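Local atomic coordinates of BtGH115A (Bacteroides thetaiotaomicron, PDB entry 5BY3), a protein that hydrolyses glycosidic bonds as a family GH115 4-O-methyl-alpha-glucuronidase with specificity for decorated arabinogalactans. Residues R524-R529 against K572-Q577; A566-R571 against Y593-A598; Q577-R580 against D585-K588; D616-P619 against F625-V628. All blocks are in the same frame, centred on the assembly; numbering follows the deposited sequence.

Contact 1: R524-R529 against K572-Q577; sequences REINER and KLLYAQ
Ile526 and Leu574 mark the nearest pass of two helices that run almost against each other: their CA atoms stand 6.9 Å apart, the axes of the two short segments approach to 10.8 Å, and the N-to-C directions differ by 149°. At that spacing the backbones stay apart, and side chains bridge the interval. Ile526 does so with two branches that serve different partners. Its CG2 lies against the leucine, 3.9 Å from Leu574 CB and close to both of its terminal methyls. The other branch is set beside the backbone N (chi1 -70°), which carries Ile526 CD1 to the amide end of Gln577, 3.6 Å from NE2. This is plain van der Waals contact; the amide is held from elsewhere, OE1 accepting from Leu519 N. Arg529 passes the leucine at about a right angle, its CD 4.0 Å from Leu574 CD1, and that methyl lies at the guanidinium edge, near its plane. The guanidinium itself is fixed by Asn570 OD1 on NE and Leu492 O on NH1. With an alanine here in place of Ile526, both branches go, and a gap would probably open between the two helices, leaving Leu574 CB and the Gln577 amide without their apolar partner. Helix 523-543 and helix 552-580 follow one another in the chain; Leu530, one turn on from Ile526, also touches Leu574, while Lys572 and Ala576 meet helix 587-603.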
loop_
_atom_site.group_PDB
_atom_site.type_symbol
_atom_site.label_atom_id
_atom_site.label_comp_id
_atom_site.label_asym_id
_atom_site.label_seq_id
_atom_site.Cartn_x
_atom_site.Cartn_y
_atom_site.Cartn_z
ATOM N N ARG A 524 -19.272 -9.492 26.488
ATOM C CA ARG A 524 -18.057 -9.011 27.148
ATOM C C ARG A 524 -17.034 -8.465 26.120
ATOM O O ARG A 524 -16.666 -7.293 26.190
ATOM C CB ARG A 524 -17.492 -10.089 28.090
ATOM C CG ARG A 524 -16.220 -9.703 28.829
ATOM C CD ARG A 524 -15.546 -10.947 29.371
ATOM N NE ARG A 524 -14.093 -10.954 29.126
ATOM C CZ ARG A 524 -13.478 -11.391 28.016
ATOM N NH1 ARG A 524 -14.171 -11.869 26.986
ATOM N NH2 ARG A 524 -12.148 -11.344 27.931
ATOM N N GLU A 525 -16.649 -9.282 25.137
ATOM C CA GLU A 525 -15.739 -8.863 24.035
ATOM C C GLU A 525 -16.242 -7.623 23.261
ATOM O O GLU A 525 -15.452 -6.773 22.850
ATOM C CB GLU A 525 -15.495 -10.029 23.050
ATOM C CG GLU A 525 -14.630 -11.163 23.603
ATOM C CD GLU A 525 -14.714 -12.499 22.827
ATOM O OE1 GLU A 525 -15.744 -12.805 22.185
ATOM O OE2 GLU A 525 -13.742 -13.298 22.909
ATOM N N ILE A 526 -17.558 -7.524 23.082
ATOM C CA ILE A 526 -18.158 -6.391 22.378
ATOM C C ILE A 526 -17.985 -5.114 23.196
ATOM O O ILE A 526 -17.474 -4.106 22.681
ATOM C CB ILE A 526 -19.636 -6.659 22.031
ATOM C CG1 ILE A 526 -19.740 -7.713 20.941
ATOM C CG2 ILE A 526 -20.331 -5.390 21.576
ATOM C CD1 ILE A 526 -21.102 -8.354 20.841
ATOM N N ASN A 527 -18.375 -5.184 24.474
ATOM C CA ASN A 527 -18.192 -4.077 25.434
ATOM C C ASN A 527 -16.754 -3.632 25.555
ATOM O O ASN A 527 -16.479 -2.431 25.495
ATOM C CB ASN A 527 -18.741 -4.453 26.810
ATOM C CG ASN A 527 -20.251 -4.507 26.816
ATOM O OD1 ASN A 527 -20.883 -3.860 26.004
ATOM N ND2 ASN A 527 -20.822 -5.285 27.712
ATOM N N GLU A 528 -15.861 -4.607 25.700
ATOM C CA GLU A 528 -14.427 -4.367 25.758
ATOM C C GLU A 528 -13.970 -3.593 24.502
ATOM O O GLU A 528 -13.299 -2.567 24.622
ATOM C CB GLU A 528 -13.698 -5.702 25.985
ATOM C CG GLU A 528 -12.202 -5.620 26.237
ATOM C CD GLU A 528 -11.610 -6.926 26.756
ATOM O OE1 GLU A 528 -12.378 -7.876 27.038
ATOM O OE2 GLU A 528 -10.363 -7.003 26.894
ATOM N N ARG A 529 -14.418 -4.017 23.316
ATOM C CA ARG A 529 -14.060 -3.363 22.051
ATOM C C ARG A 529 -14.711 -1.971 21.992
ATOM O O ARG A 529 -14.042 -0.977 21.657
ATOM C CB ARG A 529 -14.439 -4.255 20.827
ATOM C CG ARG A 529 -13.977 -3.759 19.439
ATOM C CD ARG A 529 -14.409 -4.655 18.261
ATOM N NE ARG A 529 -14.168 -4.052 16.927
ATOM C CZ ARG A 529 -13.009 -4.121 16.239
ATOM N NH1 ARG A 529 -11.947 -4.807 16.712
ATOM N NH2 ARG A 529 -12.919 -3.519 15.050
ATOM N N LYS A 572 -22.021 1.763 15.422
ATOM C CA LYS A 572 -23.235 1.564 14.632
ATOM C C LYS A 572 -23.586 0.092 14.553
ATOM O O LYS A 572 -24.757 -0.310 14.762
ATOM C CB LYS A 572 -23.088 2.130 13.209
ATOM C CG LYS A 572 -24.366 2.049 12.333
ATOM C CD LYS A 572 -24.074 2.384 10.872
ATOM C CE LYS A 572 -23.497 1.194 10.088
ATOM N NZ LYS A 572 -23.277 1.539 8.661
ATOM N N LEU A 573 -22.563 -0.703 14.264
ATOM C CA LEU A 573 -22.746 -2.123 14.035
ATOM C C LEU A 573 -22.750 -2.909 15.345
ATOM O O LEU A 573 -23.501 -3.874 15.466
ATOM C CB LEU A 573 -21.727 -2.656 12.966
ATOM C CG LEU A 573 -22.146 -2.115 11.577
ATOM C CD1 LEU A 573 -21.010 -1.616 10.707
ATOM C CD2 LEU A 573 -23.040 -3.085 10.827
ATOM N N LEU A 574 -21.939 -2.516 16.332
ATOM C CA LEU A 574 -21.981 -3.257 17.594
ATOM C C LEU A 574 -23.217 -2.971 18.464
ATOM O O LEU A 574 -23.767 -3.925 19.034
ATOM C CB LEU A 574 -20.684 -3.152 18.371
ATOM C CG LEU A 574 -19.573 -3.903 17.656
ATOM C CD1 LEU A 574 -18.284 -3.722 18.435
ATOM C CD2 LEU A 574 -19.917 -5.373 17.507
ATOM N N TYR A 575 -23.663 -1.703 18.553
ATOM C CA TYR A 575 -24.926 -1.390 19.251
ATOM C C TYR A 575 -26.083 -2.094 18.558
ATOM O O TYR A 575 -26.970 -2.610 19.208
ATOM C CB TYR A 575 -25.240 0.104 19.281
ATOM C CG TYR A 575 -24.320 1.014 20.091
ATOM C CD1 TYR A 575 -23.731 0.587 21.287
ATOM C CD2 TYR A 575 -24.112 2.354 19.679
ATOM C CE1 TYR A 575 -22.900 1.428 22.015
ATOM C CE2 TYR A 575 -23.299 3.217 20.407
ATOM C CZ TYR A 575 -22.694 2.759 21.576
ATOM O OH TYR A 575 -21.879 3.628 22.290
ATOM N N ALA A 576 -26.050 -2.113 17.222
ATOM C CA ALA A 576 -27.018 -2.845 16.422
ATOM C C ALA A 576 -27.088 -4.327 16.815
ATOM O O ALA A 576 -28.204 -4.907 16.894
ATOM C CB ALA A 576 -26.694 -2.693 14.946
ATOM N N GLN A 577 -25.913 -4.930 17.069
ATOM C CA GLN A 577 -25.860 -6.343 17.454
ATOM C C GLN A 577 -26.444 -6.542 18.863
ATOM O O GLN A 577 -27.210 -7.491 19.095
ATOM C CB GLN A 577 -24.449 -6.916 17.343
ATOM C CG GLN A 577 -24.291 -8.297 17.970
ATOM C CD GLN A 577 -23.090 -9.057 17.463
ATOM O OE1 GLN A 577 -22.480 -8.691 16.458
ATOM N NE2 GLN A 577 -22.750 -10.130 18.145
#

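Contact 2: A566-R571 against Y593-A598; sequences ATQMNR and YDSIAA
Gln568 lies flush against Ile596, its CB 3.5 Å from Ile596 CG1, and from there its chain follows the neighbouring Ser595. Chi1 (-70°) sets Gln568 CG beside the backbone N, 3.4 Å from Ser595 OG, and a bend at chi2 (-53°) then turns the amide to leave OE1 3.5 Å from Ser595 CB. The glutamine thus lies along the serine, touching it with its carbons and its amide. Ile596 sends CD1 onward between two partners of the other helix: the carbonyl oxygen Gln568 O and the selenomethionine methyl of Met569. Bends at chi2 and chi3 of the long chain bring Met569 CE to 3.7 Å from Ile596 CD1; the two side chains cross at about a right angle. All of this belongs to an antiparallel helical hairpin formed by helices 552-580 and 587-603. The axes of the two short segments come within 8.7 Å at an angle of 158° between their directions; Gln568 and Ile596 are the closest residues, with CA atoms 6.2 Å apart. Behind the first shell, Asn570 is turned back on its own helix, ND2 giving a 3.0 Å bond to Ala566 O. That oxygen also takes the helical bond from Asn570 N, and the two donors reach it from opposite faces of the carbonyl plane. On the far helix, Asp594 forms a salt bridge with Arg627. Loop residues close the apolar end, Trp405 packing on Met569 and Phe617 on Ile596, with the nickel ion about 13 Å from the Met569 side chain.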
loop_
_atom_site.group_PDB
_atom_site.type_symbol
_atom_site.label_atom_id
_atom_site.label_comp_id
_atom_site.label_asym_id
_atom_site.label_seq_id
_atom_site.Cartn_x
_atom_site.Cartn_y
_atom_site.Cartn_z
ATOM N N ALA A 566 -13.896 5.226 12.310
ATOM C CA ALA A 566 -13.795 3.846 12.754
ATOM C C ALA A 566 -14.586 3.546 14.034
ATOM O O ALA A 566 -15.243 2.488 14.134
ATOM C CB ALA A 566 -12.324 3.476 12.899
ATOM N N THR A 567 -14.510 4.463 15.017
ATOM C CA THR A 567 -15.218 4.319 16.290
ATOM C C THR A 567 -16.735 4.219 16.044
ATOM O O THR A 567 -17.428 3.332 16.582
ATOM C CB THR A 567 -14.936 5.520 17.206
ATOM O OG1 THR A 567 -13.520 5.612 17.459
ATOM C CG2 THR A 567 -15.759 5.415 18.561
ATOM N N GLN A 568 -17.219 5.125 15.196
ATOM C CA GLN A 568 -18.633 5.290 14.950
ATOM C C GLN A 568 -19.217 4.157 14.108
ATOM O O GLN A 568 -20.432 3.854 14.216
ATOM C CB GLN A 568 -18.911 6.679 14.328
ATOM C CG GLN A 568 -18.703 7.865 15.276
ATOM C CD GLN A 568 -19.484 7.725 16.580
ATOM O OE1 GLN A 568 -20.695 7.486 16.577
ATOM N NE2 GLN A 568 -18.784 7.823 17.695
HETATM N N MSE A 569 -18.357 3.538 13.284
HETATM C CA MSE A 569 -18.712 2.318 12.545
HETATM C C MSE A 569 -18.847 1.180 13.502
HETATM O O MSE A 569 -19.811 0.410 13.423
HETATM C CB MSE A 569 -17.666 1.987 11.465
HETATM C CG MSE A 569 -18.082 0.961 10.396
HETATM SE SE MSE A 569 -19.640 1.470 9.271
HETATM C CE MSE A 569 -19.396 3.132 8.261
ATOM N N ASN A 570 -17.889 1.040 14.422
ATOM C CA ASN A 570 -18.001 -0.030 15.410
ATOM C C ASN A 570 -19.230 0.166 16.291
ATOM O O ASN A 570 -20.004 -0.756 16.500
ATOM C CB ASN A 570 -16.692 -0.231 16.158
ATOM C CG ASN A 570 -15.702 -1.054 15.347
ATOM O OD1 ASN A 570 -15.433 -2.210 15.682
ATOM N ND2 ASN A 570 -15.162 -0.470 14.247
ATOM N N ARG A 571 -19.447 1.394 16.732
ATOM C CA ARG A 571 -20.678 1.759 17.454
ATOM C C ARG A 571 -21.942 1.390 16.703
ATOM O O ARG A 571 -22.819 0.768 17.275
ATOM C CB ARG A 571 -20.681 3.252 17.790
ATOM C CG ARG A 571 -19.645 3.617 18.844
ATOM C CD ARG A 571 -20.056 4.843 19.630
ATOM N NE ARG A 571 -19.116 5.089 20.717
ATOM C CZ ARG A 571 -18.881 6.277 21.270
ATOM N NH1 ARG A 571 -19.497 7.376 20.841
ATOM N NH2 ARG A 571 -17.989 6.361 22.233
ATOM N N TYR A 593 -24.456 6.113 13.174
ATOM C CA TYR A 593 -24.603 6.366 11.750
ATOM C C TYR A 593 -24.570 7.883 11.491
ATOM O O TYR A 593 -23.781 8.336 10.660
ATOM C CB TYR A 593 -25.899 5.732 11.189
ATOM C CG TYR A 593 -26.118 6.030 9.712
ATOM C CD1 TYR A 593 -26.752 7.231 9.295
ATOM C CD2 TYR A 593 -25.695 5.131 8.728
ATOM C CE1 TYR A 593 -26.933 7.529 7.948
ATOM C CE2 TYR A 593 -25.884 5.401 7.376
ATOM C CZ TYR A 593 -26.499 6.600 6.989
ATOM O OH TYR A 593 -26.672 6.882 5.652
ATOM N N ASP A 594 -25.390 8.663 12.208
ATOM C CA ASP A 594 -25.507 10.108 11.939
ATOM C C ASP A 594 -24.164 10.773 12.148
ATOM O O ASP A 594 -23.768 11.676 11.397
ATOM C CB ASP A 594 -26.617 10.788 12.774
ATOM C CG ASP A 594 -28.030 10.400 12.314
ATOM O OD1 ASP A 594 -28.200 10.095 11.100
ATOM O OD2 ASP A 594 -28.966 10.387 13.178
ATOM N N SER A 595 -23.429 10.258 13.119
ATOM C CA SER A 595 -22.130 10.839 13.434
ATOM C C SER A 595 -21.069 10.678 12.293
ATOM O O SER A 595 -20.353 11.639 11.967
ATOM C CB SER A 595 -21.656 10.337 14.798
ATOM O OG SER A 595 -20.362 10.830 15.051
ATOM N N ILE A 596 -21.033 9.499 11.662
ATOM C CA ILE A 596 -20.205 9.209 10.464
ATOM C C ILE A 596 -20.527 10.227 9.364
ATOM O O ILE A 596 -19.632 10.783 8.756
ATOM C CB ILE A 596 -20.459 7.761 9.941
ATOM C CG1 ILE A 596 -20.116 6.720 10.991
ATOM C CG2 ILE A 596 -19.643 7.469 8.700
ATOM C CD1 ILE A 596 -20.876 5.404 10.842
ATOM N N ALA A 597 -21.829 10.453 9.132
ATOM C CA ALA A 597 -22.341 11.459 8.198
ATOM C C ALA A 597 -21.728 12.820 8.458
ATOM O O ALA A 597 -21.138 13.422 7.555
ATOM C CB ALA A 597 -23.850 11.550 8.336
ATOM N N ALA A 598 -21.866 13.274 9.712
ATOM C CA ALA A 598 -21.349 14.560 10.188
ATOM C C ALA A 598 -19.841 14.665 9.977
ATOM O O ALA A 598 -19.372 15.650 9.399
ATOM C CB ALA A 598 -21.728 14.798 11.657
#

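Contact 3: Q577-R580 against D585-K588; sequences QLAR and DWEK
Ala579 presses its methyl onto the indole of Trp586, and this is the tight half of the contact. CB sits over one face, 3.5 Å from the centroid of the five-membered ring and 13° off the ring normal, a CH-pi contact whose shortest carbon pair is Ala579 CB to Trp586 CE2 at 3.4 Å. Towards the six-membered end of the indole, Arg580 takes over: its CG lies 3.7 Å from Trp586 CH2, and its backbone N approaches CZ2 obliquely. A bend at chi3 (-68°) turns the Arg580 chain, leaving the guanidinium plane 59° from that of the indole, and NH2 forms a salt bridge with Asp518. Ala576 and Arg630 touch the indole as well. A serine at Trp586 would probably leave the Ala579 methyl and the Arg580 CG without their cover, opening a gap where the chain turns. The solvent side is much looser. Asp585, Glu587 and Lys588 are exposed there: Asp585 OD1 takes a weak capping bond from Glu587 N at 3.4 Å, Asp585 O accepts from Lys588 N, and Lys588 also touches Tyr575 of the first helix. The arrangement is that of the tight connection in an antiparallel helical hairpin, with a capping aspartate ahead of the second helix and an aromatic side chain laid back against the C-terminal part of the first.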
loop_
_atom_site.group_PDB
_atom_site.type_symbol
_atom_site.label_atom_id
_atom_site.label_comp_id
_atom_site.label_asym_id
_atom_site.label_seq_id
_atom_site.Cartn_x
_atom_site.Cartn_y
_atom_site.Cartn_z
ATOM N N GLN A 577 -25.913 -4.930 17.069
ATOM C CA GLN A 577 -25.860 -6.343 17.454
ATOM C C GLN A 577 -26.444 -6.542 18.863
ATOM O O GLN A 577 -27.210 -7.491 19.095
ATOM C CB GLN A 577 -24.449 -6.916 17.343
ATOM C CG GLN A 577 -24.291 -8.297 17.970
ATOM C CD GLN A 577 -23.090 -9.057 17.463
ATOM O OE1 GLN A 577 -22.480 -8.691 16.458
ATOM N NE2 GLN A 577 -22.750 -10.130 18.145
ATOM N N LEU A 578 -26.076 -5.649 19.789
ATOM C CA LEU A 578 -26.643 -5.652 21.147
ATOM C C LEU A 578 -28.146 -5.391 21.117
ATOM O O LEU A 578 -28.867 -6.040 21.861
ATOM C CB LEU A 578 -25.946 -4.659 22.058
ATOM C CG LEU A 578 -24.461 -4.860 22.349
ATOM C CD1 LEU A 578 -23.942 -3.603 23.002
ATOM C CD2 LEU A 578 -24.173 -6.102 23.177
ATOM N N ALA A 579 -28.596 -4.515 20.209
ATOM C CA ALA A 579 -30.014 -4.181 20.030
ATOM C C ALA A 579 -30.899 -5.324 19.523
ATOM O O ALA A 579 -31.998 -5.506 20.041
ATOM C CB ALA A 579 -30.166 -2.956 19.135
ATOM N N ARG A 580 -30.435 -6.057 18.503
ATOM C CA ARG A 580 -31.067 -7.306 18.034
ATOM C C ARG A 580 -31.355 -8.271 19.168
ATOM O O ARG A 580 -32.350 -8.982 19.122
ATOM C CB ARG A 580 -30.175 -8.045 17.002
ATOM C CG ARG A 580 -30.201 -7.461 15.589
ATOM C CD ARG A 580 -29.598 -8.412 14.554
ATOM N NE ARG A 580 -28.146 -8.618 14.716
ATOM C CZ ARG A 580 -27.206 -7.823 14.211
ATOM N NH1 ARG A 580 -27.524 -6.727 13.509
ATOM N NH2 ARG A 580 -25.936 -8.107 14.425
ATOM N N ASP A 585 -30.561 -0.013 22.959
ATOM C CA ASP A 585 -31.520 0.723 22.163
ATOM C C ASP A 585 -31.001 1.019 20.771
ATOM O O ASP A 585 -29.906 1.539 20.593
ATOM C CB ASP A 585 -31.951 2.020 22.852
ATOM C CG ASP A 585 -33.409 2.358 22.571
ATOM O OD1 ASP A 585 -33.719 2.880 21.461
ATOM O OD2 ASP A 585 -34.241 2.070 23.470
ATOM N N TRP A 586 -31.841 0.707 19.795
ATOM C CA TRP A 586 -31.572 0.899 18.379
ATOM C C TRP A 586 -31.195 2.312 17.955
ATOM O O TRP A 586 -30.517 2.502 16.928
ATOM C CB TRP A 586 -32.785 0.460 17.589
ATOM C CG TRP A 586 -32.885 -1.013 17.423
ATOM C CD1 TRP A 586 -33.729 -1.862 18.084
ATOM C CD2 TRP A 586 -32.110 -1.822 16.517
ATOM N NE1 TRP A 586 -33.531 -3.152 17.640
ATOM C CE2 TRP A 586 -32.554 -3.159 16.673
ATOM C CE3 TRP A 586 -31.082 -1.543 15.589
ATOM C CZ2 TRP A 586 -31.996 -4.232 15.941
ATOM C CZ3 TRP A 586 -30.549 -2.609 14.826
ATOM C CH2 TRP A 586 -30.998 -3.934 15.021
ATOM N N GLU A 587 -31.648 3.286 18.742
ATOM C CA GLU A 587 -31.382 4.685 18.480
ATOM C C GLU A 587 -29.892 5.020 18.571
ATOM O O GLU A 587 -29.417 5.912 17.878
ATOM C CB GLU A 587 -32.230 5.579 19.384
ATOM C CG GLU A 587 -33.585 5.954 18.771
ATOM C CD GLU A 587 -33.522 7.065 17.701
ATOM O OE1 GLU A 587 -34.500 7.203 16.927
ATOM O OE2 GLU A 587 -32.514 7.810 17.617
ATOM N N LYS A 588 -29.158 4.283 19.397
ATOM C CA LYS A 588 -27.713 4.482 19.506
ATOM C C LYS A 588 -26.998 4.125 18.187
ATOM O O LYS A 588 -26.005 4.778 17.806
ATOM C CB LYS A 588 -27.141 3.660 20.652
ATOM C CG LYS A 588 -27.552 4.134 22.028
ATOM C CD LYS A 588 -26.496 3.745 23.031
ATOM C CE LYS A 588 -26.301 4.846 24.073
ATOM N NZ LYS A 588 -25.496 4.363 25.236
#

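Contact 4: D616-P619 against F625-V628; sequences DFKP and FNRV
Two backbone oxygens come close to the ring of Phe625: Phe617 O stands 3.2 Å from CD1, and Pro619 O stands 3.4 Å from CE2. The carbonyl of Phe617 approaches obliquely. Over one ring face lies the proline, its CD 3.9 Å from the Phe625 centroid and 10° off the normal, which makes a CH-pi contact; Pro619 CG adds a touch on CZ, the two side chains crossing at about a right angle. Lys618 runs alongside the phenylalanine backbone instead. Its chain bends at chi3 (92°), which puts CE 3.3 Å from Phe625 O and turns the end of the side chain toward helix 587-603, where the ammonium is hydrogen-bonded to Tyr593 OH. Neither segment forms regular helix or strand, but an Asx turn bends the chain at Asp616-Lys618: Asp616 OD1 takes a 2.8 Å bond from Lys618 N, on the anti side and 30° out of the carboxylate plane. The geometry is consistent with this turn presenting the Phe617 carbonyl to Phe625. Lys618 CG in turn lies over a rim of the Phe617 ring, 3.9 Å above its plane. Further out, Phe617 is packed against Thr600 of helix 587-603 and against Tyr561 of helix 552-580. Trp405 touches both Phe617 and Pro619, next to Leu404 of the metal site; the proline side chain is about 6 Å from the nickel ion, which Leu404 and Asp436 bind.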
loop_
_atom_site.group_PDB
_atom_site.type_symbol
_atom_site.label_atom_id
_atom_site.label_comp_id
_atom_site.label_asym_id
_atom_site.label_seq_id
_atom_site.Cartn_x
_atom_site.Cartn_y
_atom_site.Cartn_z
ATOM N N ASP A 616 -16.496 9.517 0.669
ATOM C CA ASP A 616 -17.830 8.963 0.532
ATOM C C ASP A 616 -17.916 7.840 1.538
ATOM O O ASP A 616 -17.184 6.857 1.427
ATOM C CB ASP A 616 -18.045 8.457 -0.900
ATOM C CG ASP A 616 -19.428 7.919 -1.141
ATOM O OD1 ASP A 616 -20.102 7.533 -0.170
ATOM O OD2 ASP A 616 -19.856 7.851 -2.328
ATOM N N PHE A 617 -18.785 7.985 2.530
ATOM C CA PHE A 617 -18.857 6.980 3.568
ATOM C C PHE A 617 -19.680 5.731 3.181
ATOM O O PHE A 617 -19.798 4.789 3.980
ATOM C CB PHE A 617 -19.221 7.607 4.939
ATOM C CG PHE A 617 -20.690 7.995 5.126
ATOM C CD1 PHE A 617 -21.147 9.284 4.798
ATOM C CD2 PHE A 617 -21.594 7.108 5.734
ATOM C CE1 PHE A 617 -22.482 9.657 5.013
ATOM C CE2 PHE A 617 -22.927 7.492 5.967
ATOM C CZ PHE A 617 -23.376 8.764 5.600
ATOM N N LYS A 618 -20.237 5.742 1.955
ATOM C CA LYS A 618 -20.998 4.613 1.369
ATOM C C LYS A 618 -20.426 4.131 0.026
ATOM O O LYS A 618 -21.207 3.872 -0.898
ATOM C CB LYS A 618 -22.501 4.938 1.204
ATOM C CG LYS A 618 -23.077 5.844 2.295
ATOM C CD LYS A 618 -24.598 5.988 2.208
ATOM C CE LYS A 618 -25.294 4.946 3.074
ATOM N NZ LYS A 618 -26.754 5.152 3.037
ATOM N N PRO A 619 -19.070 3.963 -0.080
ATOM C CA PRO A 619 -18.483 3.578 -1.382
ATOM C C PRO A 619 -19.101 2.293 -1.910
ATOM O O PRO A 619 -19.286 1.335 -1.160
ATOM C CB PRO A 619 -17.006 3.351 -1.048
ATOM C CG PRO A 619 -16.976 3.041 0.417
ATOM C CD PRO A 619 -18.061 3.873 1.002
ATOM N N PHE A 625 -22.735 -0.141 4.819
ATOM C CA PHE A 625 -22.629 1.312 5.053
ATOM C C PHE A 625 -23.963 2.012 5.344
ATOM O O PHE A 625 -23.992 3.223 5.609
ATOM C CB PHE A 625 -21.927 2.044 3.880
ATOM C CG PHE A 625 -20.577 1.488 3.523
ATOM C CD1 PHE A 625 -19.474 1.632 4.391
ATOM C CD2 PHE A 625 -20.391 0.800 2.340
ATOM C CE1 PHE A 625 -18.229 1.102 4.075
ATOM C CE2 PHE A 625 -19.129 0.272 2.015
ATOM C CZ PHE A 625 -18.055 0.432 2.872
ATOM N N ASN A 626 -25.064 1.276 5.255
ATOM C CA ASN A 626 -26.398 1.845 5.480
ATOM C C ASN A 626 -26.729 1.976 6.973
ATOM O O ASN A 626 -26.029 1.403 7.806
ATOM C CB ASN A 626 -27.453 0.938 4.835
ATOM C CG ASN A 626 -27.400 0.943 3.323
ATOM O OD1 ASN A 626 -27.730 -0.064 2.696
ATOM N ND2 ASN A 626 -27.000 2.072 2.728
ATOM N N ARG A 627 -27.825 2.672 7.324
ATOM C CA ARG A 627 -28.370 2.477 8.686
ATOM C C ARG A 627 -28.748 1.023 8.737
ATOM O O ARG A 627 -29.120 0.438 7.718
ATOM C CB ARG A 627 -29.603 3.286 8.990
ATOM C CG ARG A 627 -29.377 4.736 9.274
ATOM C CD ARG A 627 -30.716 5.491 9.243
ATOM N NE ARG A 627 -30.455 6.920 9.415
ATOM C CZ ARG A 627 -30.349 7.813 8.427
ATOM N NH1 ARG A 627 -30.492 7.472 7.134
ATOM N NH2 ARG A 627 -30.070 9.075 8.744
ATOM N N VAL A 628 -28.662 0.449 9.926
ATOM C CA VAL A 628 -28.925 -0.967 10.093
ATOM C C VAL A 628 -30.436 -1.276 10.143
ATOM O O VAL A 628 -31.199 -0.657 10.914
ATOM C CB VAL A 628 -28.187 -1.516 11.333
ATOM C CG1 VAL A 628 -28.514 -2.977 11.545
ATOM C CG2 VAL A 628 -26.693 -1.369 11.156
#

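Helix 552-580 is common to contacts 1, 2 and 3, pairing with helix 523-543 in the first and with helix 587-603 in the other two, so three successive antiparallel helices are joined. Contact 3 closes the turn of the hairpin whose middle is contact 2, their centres about 14 Å apart, and it shares Gln577 with contact 1. The loop of contact 4 lies along the hairpin, its centre about 10 Å from that of contact 2. Lys572 NZ ties it to contact 1 by a probable hydrogen bond of 2.9 Å to Asn626 O, and Val628 CG1 packs on Trp586 CZ3 at 3.9 Å. Of contacts 2 and 4, the latter comes nearer the nickel ion.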